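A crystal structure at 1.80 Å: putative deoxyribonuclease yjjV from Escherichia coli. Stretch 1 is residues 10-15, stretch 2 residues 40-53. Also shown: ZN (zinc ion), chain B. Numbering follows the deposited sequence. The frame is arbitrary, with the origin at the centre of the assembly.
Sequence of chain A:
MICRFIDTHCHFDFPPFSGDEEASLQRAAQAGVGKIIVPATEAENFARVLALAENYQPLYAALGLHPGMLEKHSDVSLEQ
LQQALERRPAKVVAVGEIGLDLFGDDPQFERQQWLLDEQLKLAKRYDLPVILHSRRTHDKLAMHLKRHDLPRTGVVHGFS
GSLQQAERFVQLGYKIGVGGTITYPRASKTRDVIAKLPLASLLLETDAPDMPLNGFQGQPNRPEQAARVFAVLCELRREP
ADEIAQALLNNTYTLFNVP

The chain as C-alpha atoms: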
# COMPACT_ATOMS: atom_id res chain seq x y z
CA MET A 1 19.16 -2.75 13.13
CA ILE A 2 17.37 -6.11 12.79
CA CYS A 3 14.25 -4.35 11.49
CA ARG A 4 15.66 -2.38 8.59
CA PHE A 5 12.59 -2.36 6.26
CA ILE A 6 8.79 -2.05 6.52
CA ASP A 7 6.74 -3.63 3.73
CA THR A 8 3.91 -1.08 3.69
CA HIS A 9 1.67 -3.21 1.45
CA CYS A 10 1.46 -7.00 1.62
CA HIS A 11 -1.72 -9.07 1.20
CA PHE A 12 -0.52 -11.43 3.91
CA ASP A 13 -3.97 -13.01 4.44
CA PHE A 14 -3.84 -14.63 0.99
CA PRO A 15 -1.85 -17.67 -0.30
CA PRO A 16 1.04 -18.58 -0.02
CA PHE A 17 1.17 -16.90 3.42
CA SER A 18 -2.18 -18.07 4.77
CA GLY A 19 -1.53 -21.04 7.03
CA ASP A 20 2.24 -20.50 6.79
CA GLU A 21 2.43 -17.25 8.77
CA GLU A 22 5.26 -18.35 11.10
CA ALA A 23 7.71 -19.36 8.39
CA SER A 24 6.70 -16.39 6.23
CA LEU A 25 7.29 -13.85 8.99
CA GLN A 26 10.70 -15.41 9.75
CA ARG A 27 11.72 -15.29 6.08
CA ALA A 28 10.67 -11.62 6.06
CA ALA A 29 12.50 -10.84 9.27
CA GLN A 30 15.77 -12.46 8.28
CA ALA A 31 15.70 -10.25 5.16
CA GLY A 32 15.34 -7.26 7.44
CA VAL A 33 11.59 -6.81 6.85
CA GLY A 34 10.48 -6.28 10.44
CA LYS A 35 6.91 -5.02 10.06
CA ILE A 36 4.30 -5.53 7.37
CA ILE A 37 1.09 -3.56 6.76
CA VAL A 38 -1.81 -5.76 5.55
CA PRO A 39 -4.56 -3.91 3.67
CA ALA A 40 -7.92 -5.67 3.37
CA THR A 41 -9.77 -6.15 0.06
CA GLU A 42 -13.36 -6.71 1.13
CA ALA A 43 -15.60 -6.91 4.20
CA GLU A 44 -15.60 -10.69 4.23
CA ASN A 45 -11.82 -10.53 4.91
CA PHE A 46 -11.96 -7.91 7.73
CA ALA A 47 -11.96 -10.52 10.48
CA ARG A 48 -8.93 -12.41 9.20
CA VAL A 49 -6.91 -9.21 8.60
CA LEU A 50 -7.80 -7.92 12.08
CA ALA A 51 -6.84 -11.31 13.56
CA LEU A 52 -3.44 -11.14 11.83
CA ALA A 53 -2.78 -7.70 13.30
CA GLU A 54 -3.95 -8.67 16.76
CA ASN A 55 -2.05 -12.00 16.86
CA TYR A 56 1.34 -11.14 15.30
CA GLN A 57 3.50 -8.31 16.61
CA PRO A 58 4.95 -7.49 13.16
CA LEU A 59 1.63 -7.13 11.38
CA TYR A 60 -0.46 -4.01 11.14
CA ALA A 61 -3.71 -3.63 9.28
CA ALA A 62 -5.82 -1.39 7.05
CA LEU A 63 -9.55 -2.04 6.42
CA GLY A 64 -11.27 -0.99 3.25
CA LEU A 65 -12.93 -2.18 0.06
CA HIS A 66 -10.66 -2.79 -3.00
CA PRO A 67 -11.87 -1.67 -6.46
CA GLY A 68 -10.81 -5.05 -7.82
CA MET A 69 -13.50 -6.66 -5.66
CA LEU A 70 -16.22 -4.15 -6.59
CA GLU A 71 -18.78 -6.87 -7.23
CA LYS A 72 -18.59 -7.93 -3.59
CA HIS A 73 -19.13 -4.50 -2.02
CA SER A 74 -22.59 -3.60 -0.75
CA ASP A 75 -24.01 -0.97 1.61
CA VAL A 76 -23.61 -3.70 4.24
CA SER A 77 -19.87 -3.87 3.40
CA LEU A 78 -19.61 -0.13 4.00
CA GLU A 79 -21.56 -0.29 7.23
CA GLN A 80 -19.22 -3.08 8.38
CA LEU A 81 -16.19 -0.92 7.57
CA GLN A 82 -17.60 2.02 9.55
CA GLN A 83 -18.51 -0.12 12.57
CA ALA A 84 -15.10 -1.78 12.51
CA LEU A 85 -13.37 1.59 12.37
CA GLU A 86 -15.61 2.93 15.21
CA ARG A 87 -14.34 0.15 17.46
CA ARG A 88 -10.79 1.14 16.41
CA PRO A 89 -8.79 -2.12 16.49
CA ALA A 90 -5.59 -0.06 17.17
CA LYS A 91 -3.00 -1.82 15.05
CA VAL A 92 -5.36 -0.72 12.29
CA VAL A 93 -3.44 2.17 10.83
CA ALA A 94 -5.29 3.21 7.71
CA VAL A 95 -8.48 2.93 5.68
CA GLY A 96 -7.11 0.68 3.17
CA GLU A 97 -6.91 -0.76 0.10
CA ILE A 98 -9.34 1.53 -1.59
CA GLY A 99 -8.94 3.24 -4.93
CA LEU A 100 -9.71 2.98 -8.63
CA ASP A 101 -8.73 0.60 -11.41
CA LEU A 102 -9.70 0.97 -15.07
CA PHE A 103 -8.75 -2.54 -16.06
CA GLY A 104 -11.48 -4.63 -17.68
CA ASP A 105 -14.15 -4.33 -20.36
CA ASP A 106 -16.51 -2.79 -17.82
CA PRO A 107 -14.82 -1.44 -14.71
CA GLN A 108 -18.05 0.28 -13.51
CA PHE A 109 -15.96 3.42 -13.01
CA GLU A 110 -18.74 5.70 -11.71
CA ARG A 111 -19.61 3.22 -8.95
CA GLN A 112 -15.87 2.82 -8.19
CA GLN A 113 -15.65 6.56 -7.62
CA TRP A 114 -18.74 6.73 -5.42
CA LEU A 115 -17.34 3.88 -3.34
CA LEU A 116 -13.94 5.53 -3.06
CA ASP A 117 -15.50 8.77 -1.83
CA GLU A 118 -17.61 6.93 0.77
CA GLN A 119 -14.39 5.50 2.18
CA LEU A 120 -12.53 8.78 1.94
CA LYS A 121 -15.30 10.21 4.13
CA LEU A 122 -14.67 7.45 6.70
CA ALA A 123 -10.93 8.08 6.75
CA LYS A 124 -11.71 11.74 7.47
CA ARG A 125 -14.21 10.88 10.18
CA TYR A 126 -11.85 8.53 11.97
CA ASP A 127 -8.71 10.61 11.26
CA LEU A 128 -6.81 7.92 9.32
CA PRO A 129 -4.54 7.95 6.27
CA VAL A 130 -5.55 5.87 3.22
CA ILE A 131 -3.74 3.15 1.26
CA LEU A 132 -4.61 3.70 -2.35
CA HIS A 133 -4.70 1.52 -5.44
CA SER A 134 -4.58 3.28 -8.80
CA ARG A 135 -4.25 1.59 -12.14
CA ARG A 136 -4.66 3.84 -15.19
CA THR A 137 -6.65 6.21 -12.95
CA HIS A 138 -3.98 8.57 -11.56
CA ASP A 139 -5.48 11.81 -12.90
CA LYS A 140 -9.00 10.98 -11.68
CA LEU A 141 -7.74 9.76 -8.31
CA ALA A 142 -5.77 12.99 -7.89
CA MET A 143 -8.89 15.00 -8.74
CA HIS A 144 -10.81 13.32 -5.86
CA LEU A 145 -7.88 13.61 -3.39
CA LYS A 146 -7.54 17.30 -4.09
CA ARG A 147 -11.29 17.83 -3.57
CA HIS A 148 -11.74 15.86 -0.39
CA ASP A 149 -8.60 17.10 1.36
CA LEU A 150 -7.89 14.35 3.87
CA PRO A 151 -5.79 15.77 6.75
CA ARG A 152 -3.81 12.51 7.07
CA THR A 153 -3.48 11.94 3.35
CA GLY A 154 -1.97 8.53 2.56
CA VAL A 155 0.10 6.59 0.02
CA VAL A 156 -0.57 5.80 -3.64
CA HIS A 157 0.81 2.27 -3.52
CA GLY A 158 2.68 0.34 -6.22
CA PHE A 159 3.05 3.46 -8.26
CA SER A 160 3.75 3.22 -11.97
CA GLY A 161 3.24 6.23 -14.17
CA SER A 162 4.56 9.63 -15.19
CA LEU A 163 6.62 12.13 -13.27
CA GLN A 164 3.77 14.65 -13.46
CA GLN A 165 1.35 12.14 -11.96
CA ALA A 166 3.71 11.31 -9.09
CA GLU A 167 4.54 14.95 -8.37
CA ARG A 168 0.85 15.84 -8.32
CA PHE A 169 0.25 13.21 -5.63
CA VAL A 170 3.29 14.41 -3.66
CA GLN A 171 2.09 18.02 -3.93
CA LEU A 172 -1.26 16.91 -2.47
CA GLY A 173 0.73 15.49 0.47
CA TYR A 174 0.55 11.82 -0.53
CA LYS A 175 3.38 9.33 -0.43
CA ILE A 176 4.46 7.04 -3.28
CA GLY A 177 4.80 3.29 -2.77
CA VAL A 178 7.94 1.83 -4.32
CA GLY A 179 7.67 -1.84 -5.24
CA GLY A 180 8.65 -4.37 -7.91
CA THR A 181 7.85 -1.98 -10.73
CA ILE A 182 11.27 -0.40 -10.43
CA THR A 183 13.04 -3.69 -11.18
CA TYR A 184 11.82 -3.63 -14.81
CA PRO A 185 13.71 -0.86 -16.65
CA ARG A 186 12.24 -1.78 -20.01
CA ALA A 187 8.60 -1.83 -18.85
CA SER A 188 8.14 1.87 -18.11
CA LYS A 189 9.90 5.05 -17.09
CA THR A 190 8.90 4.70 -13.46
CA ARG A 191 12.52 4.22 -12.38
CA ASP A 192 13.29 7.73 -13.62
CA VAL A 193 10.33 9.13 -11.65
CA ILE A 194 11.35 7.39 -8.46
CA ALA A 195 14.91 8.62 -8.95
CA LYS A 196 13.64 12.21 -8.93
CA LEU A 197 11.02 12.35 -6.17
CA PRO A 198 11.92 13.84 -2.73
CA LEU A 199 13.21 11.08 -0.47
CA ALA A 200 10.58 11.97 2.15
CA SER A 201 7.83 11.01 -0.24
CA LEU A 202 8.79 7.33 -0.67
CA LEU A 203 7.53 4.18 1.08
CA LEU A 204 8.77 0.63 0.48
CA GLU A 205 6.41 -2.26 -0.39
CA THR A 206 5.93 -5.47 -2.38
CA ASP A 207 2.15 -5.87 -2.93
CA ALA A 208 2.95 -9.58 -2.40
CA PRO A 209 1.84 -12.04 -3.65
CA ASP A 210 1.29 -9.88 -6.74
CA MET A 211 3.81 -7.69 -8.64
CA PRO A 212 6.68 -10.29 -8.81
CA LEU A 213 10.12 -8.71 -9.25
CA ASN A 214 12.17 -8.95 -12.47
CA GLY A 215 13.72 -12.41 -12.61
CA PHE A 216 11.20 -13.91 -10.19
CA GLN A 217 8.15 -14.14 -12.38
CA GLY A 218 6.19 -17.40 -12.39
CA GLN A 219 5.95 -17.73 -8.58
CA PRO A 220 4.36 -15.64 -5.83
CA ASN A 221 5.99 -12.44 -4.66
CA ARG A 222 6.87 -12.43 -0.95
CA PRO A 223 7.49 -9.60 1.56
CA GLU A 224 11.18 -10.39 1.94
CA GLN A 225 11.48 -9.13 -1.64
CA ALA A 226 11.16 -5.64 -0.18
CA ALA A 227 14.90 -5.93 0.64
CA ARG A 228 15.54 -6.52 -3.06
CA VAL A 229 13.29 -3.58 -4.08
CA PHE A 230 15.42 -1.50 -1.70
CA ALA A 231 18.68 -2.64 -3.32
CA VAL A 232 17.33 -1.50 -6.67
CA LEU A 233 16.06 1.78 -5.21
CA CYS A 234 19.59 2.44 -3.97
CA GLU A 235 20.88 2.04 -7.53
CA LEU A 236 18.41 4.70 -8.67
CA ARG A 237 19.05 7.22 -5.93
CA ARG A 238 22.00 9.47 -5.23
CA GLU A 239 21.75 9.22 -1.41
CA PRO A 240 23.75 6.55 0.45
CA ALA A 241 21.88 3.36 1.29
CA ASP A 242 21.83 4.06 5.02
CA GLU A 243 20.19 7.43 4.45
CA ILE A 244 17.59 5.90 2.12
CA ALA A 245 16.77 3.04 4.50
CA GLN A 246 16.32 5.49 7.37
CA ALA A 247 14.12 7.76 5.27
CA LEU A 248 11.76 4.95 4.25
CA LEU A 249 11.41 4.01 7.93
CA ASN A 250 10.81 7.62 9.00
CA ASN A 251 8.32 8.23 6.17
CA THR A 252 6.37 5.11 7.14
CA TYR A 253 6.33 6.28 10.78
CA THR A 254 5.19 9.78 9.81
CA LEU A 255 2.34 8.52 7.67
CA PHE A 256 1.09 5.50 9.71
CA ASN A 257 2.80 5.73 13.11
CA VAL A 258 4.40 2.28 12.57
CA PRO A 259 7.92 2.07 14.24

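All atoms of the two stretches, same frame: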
# COMPACT_ATOMS: atom_id res chain seq x y z
N CYS A 10 1.35 -5.58 1.91
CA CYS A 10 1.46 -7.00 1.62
C CYS A 10 0.14 -7.67 1.96
O CYS A 10 -0.36 -7.54 3.09
CB CYS A 10 2.60 -7.63 2.45
SG CYS A 10 2.73 -9.45 2.19
N HIS A 11 -0.44 -8.39 0.99
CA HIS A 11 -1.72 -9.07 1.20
C HIS A 11 -1.40 -10.40 1.88
O HIS A 11 -1.55 -11.49 1.30
CB HIS A 11 -2.41 -9.27 -0.14
CG HIS A 11 -2.88 -7.98 -0.75
ND1 HIS A 11 -4.02 -7.34 -0.31
CD2 HIS A 11 -2.32 -7.15 -1.66
CE1 HIS A 11 -4.14 -6.17 -0.91
NE2 HIS A 11 -3.11 -6.03 -1.73
N PHE A 12 -0.96 -10.29 3.11
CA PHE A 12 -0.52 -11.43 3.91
C PHE A 12 -1.60 -12.42 4.34
O PHE A 12 -1.27 -13.46 4.93
CB PHE A 12 0.19 -10.89 5.14
CG PHE A 12 1.18 -11.84 5.75
CD1 PHE A 12 2.40 -12.06 5.14
CD2 PHE A 12 0.89 -12.47 6.96
CE1 PHE A 12 3.35 -12.92 5.73
CE2 PHE A 12 1.83 -13.34 7.57
CZ PHE A 12 3.05 -13.57 6.95
N ASP A 13 -2.87 -12.11 4.08
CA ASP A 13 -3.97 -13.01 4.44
C ASP A 13 -4.32 -13.93 3.27
O ASP A 13 -5.23 -14.76 3.37
CB ASP A 13 -5.21 -12.22 4.88
CG ASP A 13 -5.67 -11.19 3.85
OD1 ASP A 13 -4.82 -10.48 3.28
OD2 ASP A 13 -6.89 -11.09 3.65
N PHE A 14 -3.63 -13.77 2.15
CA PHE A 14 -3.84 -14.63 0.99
C PHE A 14 -2.71 -15.65 0.85
O PHE A 14 -1.66 -15.53 1.49
CB PHE A 14 -3.84 -13.80 -0.30
CG PHE A 14 -5.10 -13.01 -0.53
CD1 PHE A 14 -5.34 -11.82 0.16
CD2 PHE A 14 -6.05 -13.47 -1.44
CE1 PHE A 14 -6.54 -11.09 -0.05
CE2 PHE A 14 -7.23 -12.76 -1.66
CZ PHE A 14 -7.49 -11.56 -0.97
N PRO A 15 -2.88 -16.64 -0.05
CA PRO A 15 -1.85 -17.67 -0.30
C PRO A 15 -0.68 -16.95 -0.96
O PRO A 15 -0.88 -16.01 -1.74
CB PRO A 15 -2.53 -18.62 -1.30
CG PRO A 15 -4.01 -18.41 -1.09
CD PRO A 15 -4.10 -16.90 -0.85
N ALA A 40 -6.86 -4.72 3.75
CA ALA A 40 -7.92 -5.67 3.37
C ALA A 40 -8.42 -5.36 1.97
O ALA A 40 -8.12 -4.30 1.41
CB ALA A 40 -9.06 -5.61 4.34
N THR A 41 -9.20 -6.30 1.40
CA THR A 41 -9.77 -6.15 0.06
C THR A 41 -11.28 -6.11 0.03
O THR A 41 -11.89 -5.60 -0.92
CB THR A 41 -9.34 -7.32 -0.84
OG1 THR A 41 -9.72 -8.56 -0.20
CG2 THR A 41 -7.78 -7.28 -1.07
N GLU A 42 -11.90 -6.63 1.08
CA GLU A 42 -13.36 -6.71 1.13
C GLU A 42 -13.80 -7.05 2.53
O GLU A 42 -13.05 -7.65 3.29
CB GLU A 42 -13.89 -7.78 0.16
CG GLU A 42 -13.49 -9.22 0.54
CD GLU A 42 -14.12 -10.25 -0.41
OE1 GLU A 42 -15.37 -10.42 -0.38
OE2 GLU A 42 -13.37 -10.86 -1.19
N ALA A 43 -15.06 -6.72 2.84
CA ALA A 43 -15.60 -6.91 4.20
C ALA A 43 -15.51 -8.34 4.70
O ALA A 43 -15.30 -8.56 5.87
CB ALA A 43 -17.07 -6.41 4.25
N GLU A 44 -15.67 -9.30 3.80
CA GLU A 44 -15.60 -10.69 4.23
C GLU A 44 -14.21 -11.05 4.77
O GLU A 44 -14.09 -12.01 5.54
CB GLU A 44 -15.97 -11.61 3.07
CG GLU A 44 -15.67 -13.05 3.33
CD GLU A 44 -16.18 -13.95 2.22
OE1 GLU A 44 -15.80 -13.72 1.05
OE2 GLU A 44 -16.95 -14.88 2.53
N ASN A 45 -13.17 -10.29 4.40
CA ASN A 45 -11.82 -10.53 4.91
C ASN A 45 -11.43 -9.64 6.11
O ASN A 45 -10.30 -9.75 6.60
CB ASN A 45 -10.77 -10.32 3.80
CG ASN A 45 -10.95 -11.29 2.66
OD1 ASN A 45 -11.61 -12.30 2.83
ND2 ASN A 45 -10.36 -10.99 1.49
N PHE A 46 -12.33 -8.77 6.58
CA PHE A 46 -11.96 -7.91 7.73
C PHE A 46 -11.53 -8.69 8.97
O PHE A 46 -10.54 -8.36 9.63
CB PHE A 46 -13.11 -6.95 8.12
CG PHE A 46 -13.39 -5.88 7.10
CD1 PHE A 46 -12.56 -5.71 5.98
CD2 PHE A 46 -14.47 -5.01 7.28
CE1 PHE A 46 -12.82 -4.70 5.05
CE2 PHE A 46 -14.73 -3.99 6.35
CZ PHE A 46 -13.90 -3.84 5.24
N ALA A 47 -12.28 -9.73 9.31
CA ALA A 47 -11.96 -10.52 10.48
C ALA A 47 -10.58 -11.15 10.41
O ALA A 47 -9.84 -11.08 11.37
CB ALA A 47 -13.01 -11.63 10.68
N ARG A 48 -10.23 -11.78 9.29
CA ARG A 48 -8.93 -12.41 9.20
C ARG A 48 -7.74 -11.41 9.18
O ARG A 48 -6.64 -11.73 9.65
CB ARG A 48 -8.90 -13.33 7.98
CG ARG A 48 -8.79 -12.66 6.62
CD ARG A 48 -8.96 -13.74 5.52
NE ARG A 48 -8.57 -13.25 4.20
CZ ARG A 48 -8.63 -13.97 3.09
NH1 ARG A 48 -9.10 -15.22 3.13
NH2 ARG A 48 -8.18 -13.48 1.96
N VAL A 49 -7.96 -10.21 8.63
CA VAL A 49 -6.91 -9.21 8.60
C VAL A 49 -6.76 -8.65 10.02
O VAL A 49 -5.64 -8.47 10.51
CB VAL A 49 -7.25 -8.09 7.57
CG1 VAL A 49 -6.27 -6.86 7.69
CG2 VAL A 49 -7.13 -8.68 6.18
N LEU A 50 -7.87 -8.42 10.71
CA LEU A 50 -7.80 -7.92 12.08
C LEU A 50 -7.13 -8.97 12.96
O LEU A 50 -6.33 -8.62 13.83
CB LEU A 50 -9.19 -7.59 12.64
CG LEU A 50 -9.89 -6.33 12.10
CD1 LEU A 50 -11.09 -6.02 12.99
CD2 LEU A 50 -8.96 -5.12 12.13
N ALA A 51 -7.45 -10.24 12.74
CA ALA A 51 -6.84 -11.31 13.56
C ALA A 51 -5.33 -11.34 13.34
O ALA A 51 -4.59 -11.52 14.29
CB ALA A 51 -7.43 -12.68 13.21
N LEU A 52 -4.88 -11.16 12.10
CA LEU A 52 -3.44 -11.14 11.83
C LEU A 52 -2.79 -10.02 12.63
O LEU A 52 -1.76 -10.24 13.29
CB LEU A 52 -3.16 -10.88 10.33
CG LEU A 52 -3.34 -12.05 9.35
CD1 LEU A 52 -3.03 -11.59 7.89
CD2 LEU A 52 -2.37 -13.16 9.81
N ALA A 53 -3.38 -8.82 12.59
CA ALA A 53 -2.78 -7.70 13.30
C ALA A 53 -2.82 -7.88 14.81
O ALA A 53 -1.90 -7.47 15.52
CB ALA A 53 -3.48 -6.37 12.92
ZN ZN B . -2.78 -4.37 -2.80
O HOH W 1 -8.19 -8.96 2.46
O HOH W 2 -3.44 -4.35 -4.72

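Residues 10-15, a loop with a type I turn from His11 to Phe14, pack against residues 40-53, a loop leading into a helix, and together the two stretches bury 387 Å². The central contact is ionic. Asp13, at the third position of the turn, points its CA-to-CB bond toward the helix, and its OD2 accepts a hydrogen bond from Arg48 NE at 2.8 Å, forming a salt bridge; a weak second bond runs from Arg48 NH2 to the same OD2 at 3.2 Å. Arg48 reaches this site with chi1 p and the rest of its chain extended, so that its guanidinium also lies over one face of the Phe14 ring. The resulting cation-pi contact places Arg48 CZ 4.8 Å from the ring centroid, 11° off the normal, and Arg48 NH2 3.5 Å from Phe14 CE1. One arginine thus serves both a carboxylate and an aromatic face.

A water extends the polar network. Water 1 donates to Asp13 OD2 at 2.8 Å and is hydrogen-bonded to Thr41 OG1 at 3.1 Å, linking the turn to the loop before the helix. Thr41 OG1 also lies at the edge of the Phe14 ring, 3.8 Å from its CZ.

Apolar side chains pack beside Asp13. Leu52, one helical turn after Arg48, brings CD1 to 3.8 Å from Asp13 CB and 4.1 Å from Phe12 CD2, at the edge of that ring; both hydrocarbon side chains are buried. Val49 CG2 approaches Asp13 OD2 at 3.5 Å, bounding the buried carboxylate with a methyl group.

His11 binds metal as well as packing: its NE2 ligates the zinc ion at 2.0 Å, alongside water 2 and ligands elsewhere in the structure, while its CE1 rests 3.8 Å from Thr41 CG2.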